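Local coordinates for protein transcriptional regulator, MarR family (Listeria monocytogenes str. 4b, PDB 2QWW) that binds DNA as a winged helix-turn-helix dimer and represses transcription as a multiple antibiotic-resistance (MarR) regulator, at the interface of chains A and B. Coordinates in Å, arbitrary orientation; residue numbers count along the deposited sequence, not the author numbering. Chains: chain A/B, Transcriptional regulator, MarR family.

Contact 1: the interface of chains A and B. Residues chain A 9, 12, 15-16, 150; chain B 120-121, 124-125, 128.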
# COMPACT_ATOMS: atom_id res chain seq x y z
N THR A 9 -17.47 -17.09 5.92
CA THR A 9 -16.05 -17.00 6.21
C THR A 9 -15.21 -17.30 4.96
O THR A 9 -14.19 -16.67 4.75
CB THR A 9 -15.65 -17.99 7.31
OG1 THR A 9 -16.31 -17.62 8.52
CG2 THR A 9 -14.14 -18.01 7.53
N ILE A 12 -15.62 -14.25 2.54
CA ILE A 12 -14.85 -13.09 3.00
C ILE A 12 -13.40 -13.30 2.59
O ILE A 12 -12.80 -12.44 1.98
CB ILE A 12 -14.99 -12.86 4.54
CG1 ILE A 12 -16.41 -12.39 4.87
CG2 ILE A 12 -13.98 -11.81 5.05
CD1 ILE A 12 -16.74 -12.37 6.35
N LEU A 15 -12.89 -12.81 -1.16
CA LEU A 15 -12.95 -11.41 -1.52
C LEU A 15 -11.66 -10.71 -1.12
O LEU A 15 -11.03 -10.05 -1.93
CB LEU A 15 -14.16 -10.72 -0.86
CG LEU A 15 -14.41 -9.25 -1.23
CD1 LEU A 15 -14.71 -9.11 -2.72
CD2 LEU A 15 -15.53 -8.68 -0.38
N LEU A 16 -11.24 -10.90 0.13
CA LEU A 16 -10.04 -10.25 0.65
C LEU A 16 -8.78 -10.63 -0.12
O LEU A 16 -7.93 -9.77 -0.40
CB LEU A 16 -9.88 -10.49 2.16
CG LEU A 16 -10.99 -9.89 3.05
CD1 LEU A 16 -10.84 -10.34 4.49
CD2 LEU A 16 -11.04 -8.37 2.98
N LEU A 150 -18.12 -0.18 4.76
CA LEU A 150 -16.89 -0.21 5.57
C LEU A 150 -16.72 1.08 6.37
O LEU A 150 -16.36 1.05 7.54
CB LEU A 150 -15.66 -0.39 4.68
CG LEU A 150 -15.38 -1.81 4.18
CD1 LEU A 150 -14.32 -1.75 3.08
CD2 LEU A 150 -14.96 -2.69 5.32
N MSE B 120 -10.19 -7.43 10.30
CA MSE B 120 -10.74 -7.30 8.96
C MSE B 120 -11.93 -8.24 8.76
O MSE B 120 -12.91 -7.86 8.12
CB MSE B 120 -9.66 -7.61 7.91
CG MSE B 120 -10.12 -7.41 6.49
SE MSE B 120 -10.15 -5.57 5.91
CE MSE B 120 -8.38 -5.60 5.66
N TYR B 121 -11.85 -9.46 9.29
CA TYR B 121 -12.97 -10.40 9.17
C TYR B 121 -14.23 -9.90 9.88
O TYR B 121 -15.31 -10.04 9.34
CB TYR B 121 -12.61 -11.80 9.67
CG TYR B 121 -11.87 -12.60 8.62
CD1 TYR B 121 -10.49 -12.45 8.44
CD2 TYR B 121 -12.54 -13.52 7.81
CE1 TYR B 121 -9.80 -13.17 7.50
CE2 TYR B 121 -11.85 -14.25 6.85
CZ TYR B 121 -10.48 -14.07 6.70
OH TYR B 121 -9.76 -14.78 5.76
N MSE B 124 -15.62 -7.05 7.61
CA MSE B 124 -16.24 -7.53 6.37
C MSE B 124 -17.50 -8.32 6.67
O MSE B 124 -18.44 -8.31 5.90
CB MSE B 124 -15.24 -8.36 5.56
CG MSE B 124 -15.54 -8.39 4.07
SE MSE B 124 -15.51 -6.60 3.27
CE MSE B 124 -13.94 -6.14 3.80
N MSE B 125 -17.52 -9.01 7.80
CA MSE B 125 -18.69 -9.72 8.28
C MSE B 125 -19.88 -8.77 8.48
O MSE B 125 -21.00 -9.10 8.15
CB MSE B 125 -18.33 -10.43 9.57
CG MSE B 125 -19.47 -11.07 10.30
SE MSE B 125 -18.76 -12.11 11.75
CE MSE B 125 -17.32 -13.24 10.80
N PHE B 128 -21.25 -7.79 5.00
CA PHE B 128 -22.02 -8.89 4.44
C PHE B 128 -23.46 -8.98 4.98
O PHE B 128 -24.37 -9.37 4.25
CB PHE B 128 -21.25 -10.22 4.64
CG PHE B 128 -20.21 -10.49 3.57
CD1 PHE B 128 -19.48 -9.46 2.97
CD2 PHE B 128 -19.93 -11.78 3.18
CE1 PHE B 128 -18.54 -9.74 1.99
CE2 PHE B 128 -18.99 -12.05 2.22
CZ PHE B 128 -18.29 -11.03 1.62
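In the helical dimerisation region typical of MarR-family regulators, A:Ile12 on helix 8-37 of chain A presses into a groove lined by B:Tyr121, B:Met124, B:Met125 and B:Phe128 along helix 118-129 of chain B. Its branches part to meet different neighbours. The CG2 methyl lies 3.6 Å from CD2 of the B:Tyr121 ring and also meets the CB methylene of B:Met124. With CG1 anti to the carbonyl carbon (chi1 -69°), the other branch runs over one face of B:Phe128. There CG1 sits 4.0 Å from the ring centroid, displaced toward the rim, as a CH-pi contact. Beyond it the terminal CD1 methyl reaches the helix backbone, 3.8 Å from CA of B:Met125. In all, chain B hides 101 Å² of A:Ile12.

One helical turn on, A:Leu16 passes antiparallel to the side chains of two selenomethionines. Its CD1 methyl comes within 3.6 Å of CG of B:Met120 and also stands above a face of the B:Tyr121 ring, toward the rim. The CD2 methyl meets the CE methyl of B:Met124 at 3.8 Å. The chain of B:Met124 leaves with CG anti to the backbone N (chi1 -155°) and then bends at chi2 and chi3, which curls the methyl back to where it can also touch CD2 of A:Leu150, at 3.9 Å, near the end of helix 133-150. B:Met124 therefore bridges two helices of the opposite chain.

No polar pair bonds across the patch, and aromatic edges border it. A:Leu15 brings its CD2 methyl in plane to the rim of B:Phe128, 4.0 Å from CE1, while the backbone carbonyl O of A:Thr9 lies in plane at the edge of the B:Tyr121 ring, beside CE2.

Contact 2: the interface of chains A and B. Residues chain A 18, 22, 124, 127, 139; chain B 19, 143, 146-147, 150.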
# COMPACT_ATOMS: atom_id res chain seq x y z
N THR A 18 -8.81 -11.56 -3.27
CA THR A 18 -8.94 -10.98 -4.61
C THR A 18 -8.56 -9.52 -4.57
O THR A 18 -7.81 -9.07 -5.43
CB THR A 18 -10.35 -11.14 -5.18
OG1 THR A 18 -10.71 -12.52 -5.18
CG2 THR A 18 -10.41 -10.65 -6.59
N ILE A 22 -5.45 -7.76 -6.61
CA ILE A 22 -5.65 -6.61 -7.49
C ILE A 22 -4.76 -5.42 -7.06
O ILE A 22 -4.29 -4.64 -7.90
CB ILE A 22 -7.16 -6.17 -7.51
CG1 ILE A 22 -7.99 -7.20 -8.28
CG2 ILE A 22 -7.32 -4.79 -8.16
CD1 ILE A 22 -9.50 -6.98 -8.22
N MSE A 124 -7.01 -1.40 -17.41
CA MSE A 124 -8.41 -1.57 -17.05
C MSE A 124 -9.33 -1.45 -18.27
O MSE A 124 -10.45 -1.96 -18.27
CB MSE A 124 -8.80 -0.57 -15.97
CG MSE A 124 -9.95 -1.04 -15.10
SE MSE A 124 -9.49 -2.64 -14.00
CE MSE A 124 -8.37 -2.01 -13.01
N VAL A 127 -9.45 -4.78 -19.61
CA VAL A 127 -10.30 -5.61 -18.75
C VAL A 127 -11.75 -5.39 -19.13
O VAL A 127 -12.48 -6.35 -19.40
CB VAL A 127 -10.07 -5.32 -17.22
CG1 VAL A 127 -11.06 -6.10 -16.36
CG2 VAL A 127 -8.64 -5.67 -16.81
N LEU A 139 -20.05 -4.25 -11.04
CA LEU A 139 -18.71 -4.26 -10.41
C LEU A 139 -18.50 -2.97 -9.62
O LEU A 139 -18.14 -3.00 -8.44
CB LEU A 139 -17.62 -4.37 -11.50
CG LEU A 139 -16.15 -4.37 -11.07
CD1 LEU A 139 -15.80 -5.55 -10.18
CD2 LEU A 139 -15.28 -4.37 -12.32
N TYR B 19 -11.46 1.00 -5.17
CA TYR B 19 -10.45 0.04 -4.72
C TYR B 19 -9.39 0.71 -3.80
O TYR B 19 -9.01 0.15 -2.76
CB TYR B 19 -9.70 -0.61 -5.90
CG TYR B 19 -10.44 -1.66 -6.72
CD1 TYR B 19 -11.24 -2.62 -6.12
CD2 TYR B 19 -10.20 -1.78 -8.09
CE1 TYR B 19 -11.85 -3.59 -6.87
CE2 TYR B 19 -10.82 -2.76 -8.84
CZ TYR B 19 -11.63 -3.67 -8.22
OH TYR B 19 -12.25 -4.67 -8.94
N ASN B 143 -15.01 -9.26 -9.18
CA ASN B 143 -13.65 -8.89 -8.79
C ASN B 143 -12.67 -9.97 -9.24
O ASN B 143 -11.60 -9.64 -9.73
CB ASN B 143 -13.52 -8.65 -7.28
CG ASN B 143 -14.04 -7.31 -6.84
OD1 ASN B 143 -13.86 -6.30 -7.52
ND2 ASN B 143 -14.69 -7.29 -5.68
N VAL B 146 -12.01 -9.55 -12.81
CA VAL B 146 -11.09 -8.44 -12.99
C VAL B 146 -9.66 -8.89 -12.72
O VAL B 146 -8.78 -8.67 -13.52
CB VAL B 146 -11.48 -7.24 -12.07
CG1 VAL B 146 -10.38 -6.20 -12.00
CG2 VAL B 146 -12.78 -6.61 -12.52
N GLU B 147 -9.45 -9.55 -11.58
CA GLU B 147 -8.15 -10.08 -11.22
C GLU B 147 -7.58 -10.96 -12.32
O GLU B 147 -6.44 -10.76 -12.74
CB GLU B 147 -8.25 -10.94 -9.96
CG GLU B 147 -6.90 -11.39 -9.41
CD GLU B 147 -7.00 -12.59 -8.48
OE1 GLU B 147 -8.13 -13.08 -8.25
OE2 GLU B 147 -5.95 -13.05 -7.99
N LEU B 150 -6.72 -9.13 -15.45
CA LEU B 150 -5.51 -8.35 -15.23
C LEU B 150 -4.28 -9.22 -15.33
O LEU B 150 -3.28 -8.81 -15.90
CB LEU B 150 -5.53 -7.65 -13.87
CG LEU B 150 -6.35 -6.37 -13.68
CD1 LEU B 150 -6.30 -5.94 -12.24
CD2 LEU B 150 -5.84 -5.23 -14.54
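Helices 8-37, 118-128 and 133-150 of chain A meet helices 8-37 and 133-150 of chain B, with B:Val146 lying among A:Leu139, A:Ile22 and A:Met124. The tightest carbon pair is the CD2 methyl of A:Leu139 against CG2 of B:Val146, at 3.4 Å, closer than ordinary van der Waals packing. The other B:Val146 methyl, CG1, is anti to the backbone N (chi1 167°); this turns it toward the CD1 methyl of A:Ile22, 4.0 Å away, and toward the selenium of A:Met124.

A:Ile22 crosses B:Tyr19 at about a right angle. Its CG2 methyl stands 4.1 Å above one face of the phenol, displaced toward the rim, whereas CD1 points to the hydroxyl end, 3.9 Å from CZ. Its CG1 lies beside CB of B:Glu147, and chain B as a whole hides 82 Å² of A:Ile22. Farther along helix 133-150 of chain B, the CG2 methyl of A:Val127 meets CD2 of B:Leu150 at 3.6 Å. At the other end of the patch, A:Thr18 uses its methyl: CG2 faces the backbone carbonyl of B:Asn143 and lies 3.8 Å from its CB, with the CB of B:Glu147 alongside.

No hydrogen bond spans the two chains in this patch, but one within chain B prepares its surface. The B:Tyr19 hydroxyl OH donates to the amide oxygen OD1 of B:Asn143 over 2.7 Å, tying the phenol on helix 8-37 to helix 133-150 of the same chain. The C=O···donor angle is 151°, and the hydroxyl is tilted 21° from the carbonyl plane. The CD1 methyl of A:Leu139 covers this bonded pair, touching both OD1 of B:Asn143 and OH of B:Tyr19.

About 17 Å separates the C-alpha centres of contact 1 and contact 2, and helix 8-37 of chain A runs through both, supplying its earlier residues to contact 1 and A:Thr18 and A:Ile22 to contact 2. Residues 124 and 150 exchange chains between the two contacts. By the two-fold symmetry, the first helix of each subunit packs against the other chain. Such intertwining of terminal helices is characteristic of MarR dimers. It probably couples the two subunits and helps set the spacing of their DNA-binding lobes, although the structure alone does not show DNA engagement.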